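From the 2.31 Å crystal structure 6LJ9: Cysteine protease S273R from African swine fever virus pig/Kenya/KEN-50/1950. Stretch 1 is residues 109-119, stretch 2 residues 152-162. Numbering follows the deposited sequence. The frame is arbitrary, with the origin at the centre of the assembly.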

# COMPACT_ATOMS: atom_id res chain seq x y z
N ASN B 109 -3.26 3.07 12.98
CA ASN B 109 -2.51 3.07 14.23
C ASN B 109 -3.45 3.44 15.37
O ASN B 109 -4.16 4.45 15.29
N CYS B 110 -3.47 2.62 16.41
CA CYS B 110 -4.42 2.83 17.49
C CYS B 110 -4.07 4.11 18.25
O CYS B 110 -2.89 4.46 18.37
N PRO B 111 -5.07 4.85 18.76
CA PRO B 111 -4.77 6.11 19.46
C PRO B 111 -4.02 5.90 20.77
O PRO B 111 -3.75 4.77 21.18
N PHE B 112 -3.69 7.01 21.44
CA PHE B 112 -2.88 6.93 22.65
C PHE B 112 -3.69 6.44 23.84
O PHE B 112 -3.15 5.74 24.71
N SER B 113 -4.98 6.78 23.90
CA SER B 113 -5.79 6.41 25.06
C SER B 113 -6.12 4.92 25.05
O SER B 113 -6.02 4.25 26.08
N MET B 114 -6.51 4.39 23.89
CA MET B 114 -6.85 2.98 23.78
C MET B 114 -5.61 2.13 23.51
O MET B 114 -5.70 1.09 22.85
N MET B 115 -4.46 2.57 24.01
CA MET B 115 -3.21 1.87 23.72
C MET B 115 -2.92 0.77 24.73
O MET B 115 -2.83 -0.41 24.36
N ASP B 116 -2.78 1.12 26.01
CA ASP B 116 -2.33 0.19 27.05
C ASP B 116 -3.36 0.17 28.19
O ASP B 116 -3.06 0.58 29.31
N PHE B 117 -4.56 -0.34 27.91
CA PHE B 117 -5.59 -0.37 28.94
C PHE B 117 -6.55 -1.53 28.71
O PHE B 117 -7.01 -1.74 27.58
N GLU B 118 -6.83 -2.26 29.78
CA GLU B 118 -7.91 -3.24 29.79
C GLU B 118 -9.27 -2.57 29.70
O GLU B 118 -10.23 -3.19 29.22
N ARG B 119 -9.37 -1.31 30.11
CA ARG B 119 -10.59 -0.52 30.14
C ARG B 119 -11.15 -0.20 28.76
O ARG B 119 -12.10 0.58 28.67
N THR B 152 -5.27 -2.88 7.58
CA THR B 152 -4.39 -3.38 8.62
C THR B 152 -4.57 -2.53 9.87
O THR B 152 -4.79 -1.31 9.79
N PHE B 153 -4.47 -3.18 11.02
CA PHE B 153 -4.64 -2.53 12.32
C PHE B 153 -3.50 -2.96 13.23
O PHE B 153 -3.16 -4.15 13.29
N GLY B 154 -2.91 -2.00 13.94
CA GLY B 154 -1.78 -2.29 14.80
C GLY B 154 -1.83 -1.57 16.13
O GLY B 154 -2.20 -0.40 16.19
N CYS B 155 -1.44 -2.26 17.19
CA CYS B 155 -1.45 -1.67 18.52
C CYS B 155 -0.47 -2.42 19.41
O CYS B 155 -0.30 -3.64 19.28
N VAL B 156 0.18 -1.68 20.30
CA VAL B 156 1.09 -2.23 21.30
C VAL B 156 0.54 -1.86 22.67
O VAL B 156 0.26 -0.69 22.93
N LEU B 157 0.39 -2.86 23.54
CA LEU B 157 -0.22 -2.65 24.84
C LEU B 157 0.65 -3.24 25.94
O LEU B 157 1.50 -4.10 25.71
N ASN B 158 0.43 -2.75 27.16
CA ASN B 158 1.18 -3.16 28.34
C ASN B 158 0.34 -4.15 29.14
O ASN B 158 -0.80 -3.84 29.51
N THR B 159 0.90 -5.33 29.40
CA THR B 159 0.21 -6.37 30.15
C THR B 159 0.41 -6.23 31.66
O THR B 159 0.13 -7.19 32.39
N ASP B 160 0.88 -5.08 32.13
CA ASP B 160 1.12 -4.90 33.56
C ASP B 160 -0.17 -4.89 34.37
O ASP B 160 -0.12 -5.12 35.58
N PHE B 161 -1.32 -4.64 33.74
CA PHE B 161 -2.58 -4.70 34.47
C PHE B 161 -2.85 -6.10 35.00
O PHE B 161 -3.27 -6.27 36.15
N SER B 162 -2.60 -7.12 34.19
CA SER B 162 -2.55 -8.48 34.70
C SER B 162 -1.27 -8.66 35.50
O SER B 162 -0.21 -8.14 35.12

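A disulfide fastens the two stretches: Cys 110 SG lies 2.0 Å from Cys 155 SG, with a chi3 of 85°, close to the right angle that a relaxed S-S bond prefers. The two cysteines reach it differently. Cys 110 points its CA-to-CB bond toward the other stretch and adopts the p rotamer (chi1 61°), whereas Cys 155 starts sideways from its strand and uses the t rotamer (chi1 -153°). Both residues are buried, with their CA atoms 5.5 Å apart.

Just before the bridge the backbones run side by side. Asn 109 pairs with Gly 154 in a parallel beta bridge, CA to CA 5.4 Å, and the sole hydrogen bond between the stretches follows from it: Cys 110 N donates to Gly 154 O at 3.3 Å, with an N-H...O angle of 154°. Gly 154 offers no side chain here. Asn 109 (chi1 52°, p) keeps its amide group clear of stretch 2: its side chain comes no nearer than Asn 109 CB, 5.0 Å from Gly 154 O; both OD1 and ND2 are hydrogen-bonded elsewhere in the structure. Phe 153, t at chi1 178°, leaves its strand sideways, but the end of its ring comes nearer, so that Phe 153 CZ lies 4.0 Å from Cys 110 CB. That apolar contact meets the ring obliquely and packs against the base of the disulfide.

Beyond Cys 110, stretch 1 leaves the strand and makes a type I turn from Phe 112 to Met 115. Pro 111 points away, and Phe 112 and Ser 113 are out of reach. The chain then returns: Met 115, extended through chi1 and chi2 (t, t) and m at chi3, brings its CG to 3.2 Å from Val 156 O, while its backbone O sits 3.1 Å from Leu 157 CB. Leu 157 (chi1 58°, p) begins sideways and its end leads away, so its CB supplies this contact.

The CA atoms come nearest at Asp 116, whose CA lies 4.2 Å from Leu 157 CA. Its side chain (chi1 -40°, m) starts sideways, but its end comes nearer, placing Asp 116 OD1 only 2.7 Å from Val 156 O. As modelled, these are two acceptors and not a hydrogen bond; Asp 116 is poorly ordered, which calls for caution over so short a distance. Asp 116 CB also lies 3.9 Å from Asn 158 CB. Asn 158 (t) turns its end away from stretch 1, and its OD1 accepts a hydrogen bond from Asp 160 N at 3.0 Å within its own stretch.

At the far end Glu 118 and Phe 161 point toward each other's stretch. Glu 118, t at chi1 and chi2, sets its CB over one face of the Phe 161 ring, 4.0 Å from the centroid and 23° off the normal, a CH-pi contact. Its carboxylate reaches past, with Glu 118 OE1 3.1 Å from Phe 161 CD1, although the glutamate is poorly ordered. Phe 161 adopts the p rotamer (chi1 61°).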

# COMPACT_ATOMS: atom_id res chain seq x y z
CB ASN B 109 -1.34 4.04 14.15
CG ASN B 109 -1.76 5.43 13.71
OD1 ASN B 109 -2.21 5.62 12.58
ND2 ASN B 109 -1.61 6.40 14.60
CB CYS B 110 -4.41 1.63 18.45
SG CYS B 110 -2.83 1.32 19.25
CB PRO B 111 -6.15 6.73 19.70
CG PRO B 111 -7.04 6.10 18.69
CD PRO B 111 -6.51 4.70 18.51
CB PHE B 112 -2.26 8.30 22.95
CG PHE B 112 -1.24 8.29 24.06
CD1 PHE B 112 -1.62 8.46 25.38
CD2 PHE B 112 0.11 8.13 23.77
CE1 PHE B 112 -0.68 8.45 26.40
CE2 PHE B 112 1.05 8.12 24.79
CZ PHE B 112 0.65 8.28 26.10
CB SER B 113 -7.07 7.25 25.09
OG SER B 113 -7.81 6.99 26.27
CB MET B 114 -7.88 2.75 22.67
CG MET B 114 -9.26 3.31 22.95
SD MET B 114 -10.47 2.63 21.80
CE MET B 114 -9.59 2.82 20.25
CB MET B 115 -2.05 2.88 23.67
CG MET B 115 -0.77 2.29 23.11
SD MET B 115 0.66 3.32 23.43
CE MET B 115 0.12 4.84 22.68
CB ASP B 116 -0.95 0.59 27.58
CG ASP B 116 -0.02 1.07 26.49
OD1 ASP B 116 0.04 0.42 25.43
OD2 ASP B 116 0.66 2.10 26.70
CB PHE B 117 -6.35 0.95 29.00
CG PHE B 117 -5.66 2.01 29.79
CD1 PHE B 117 -5.67 1.98 31.18
CD2 PHE B 117 -4.99 3.05 29.16
CE1 PHE B 117 -5.03 2.95 31.92
CE2 PHE B 117 -4.34 4.02 29.90
CZ PHE B 117 -4.36 3.97 31.28
CB GLU B 118 -7.81 -4.09 31.06
CG GLU B 118 -8.98 -5.01 31.35
CD GLU B 118 -8.85 -5.72 32.68
OE1 GLU B 118 -7.80 -5.57 33.34
OE2 GLU B 118 -9.81 -6.42 33.08
CB ARG B 119 -10.33 0.78 30.91
CG ARG B 119 -9.34 0.61 32.05
CD ARG B 119 -9.13 1.91 32.82
NE ARG B 119 -8.14 1.76 33.89
CZ ARG B 119 -7.91 2.66 34.83
NH1 ARG B 119 -8.59 3.80 34.85
NH2 ARG B 119 -6.99 2.44 35.76
CB THR B 152 -2.91 -3.37 8.20
OG1 THR B 152 -2.58 -2.11 7.61
CG2 THR B 152 -2.62 -4.49 7.21
CB PHE B 153 -6.00 -2.90 12.94
CG PHE B 153 -6.23 -2.30 14.30
CD1 PHE B 153 -5.88 -2.99 15.45
CD2 PHE B 153 -6.81 -1.05 14.43
CE1 PHE B 153 -6.10 -2.44 16.70
CE2 PHE B 153 -7.03 -0.50 15.68
CZ PHE B 153 -6.67 -1.20 16.81
CB CYS B 155 -2.85 -1.68 19.13
SG CYS B 155 -3.15 -0.37 20.33
CB VAL B 156 2.52 -1.70 21.12
CG1 VAL B 156 3.44 -2.30 22.18
CG2 VAL B 156 3.04 -2.00 19.73
CB LEU B 157 -1.63 -3.26 24.91
CG LEU B 157 -1.78 -4.75 24.63
CD1 LEU B 157 -2.09 -5.51 25.91
CD2 LEU B 157 -2.87 -4.98 23.59
CB ASN B 158 1.54 -1.94 29.19
CG ASN B 158 2.56 -2.26 30.27
OD1 ASN B 158 2.80 -3.42 30.59
ND2 ASN B 158 3.16 -1.22 30.84
CB THR B 159 0.68 -7.75 29.70
OG1 THR B 159 2.10 -7.87 29.91
CG2 THR B 159 0.37 -7.96 28.23
CB ASP B 160 1.90 -3.60 33.80
CG ASP B 160 2.57 -3.56 35.16
OD1 ASP B 160 2.61 -4.61 35.83
OD2 ASP B 160 3.06 -2.49 35.55
CB PHE B 161 -3.73 -4.22 33.58
CG PHE B 161 -3.95 -5.05 32.35
CD1 PHE B 161 -4.88 -6.08 32.34
CD2 PHE B 161 -3.23 -4.80 31.19
CE1 PHE B 161 -5.08 -6.84 31.20
CE2 PHE B 161 -3.43 -5.56 30.05
CZ PHE B 161 -4.35 -6.58 30.06
CB SER B 162 -2.62 -9.49 33.55
OG SER B 162 -2.79 -10.81 34.04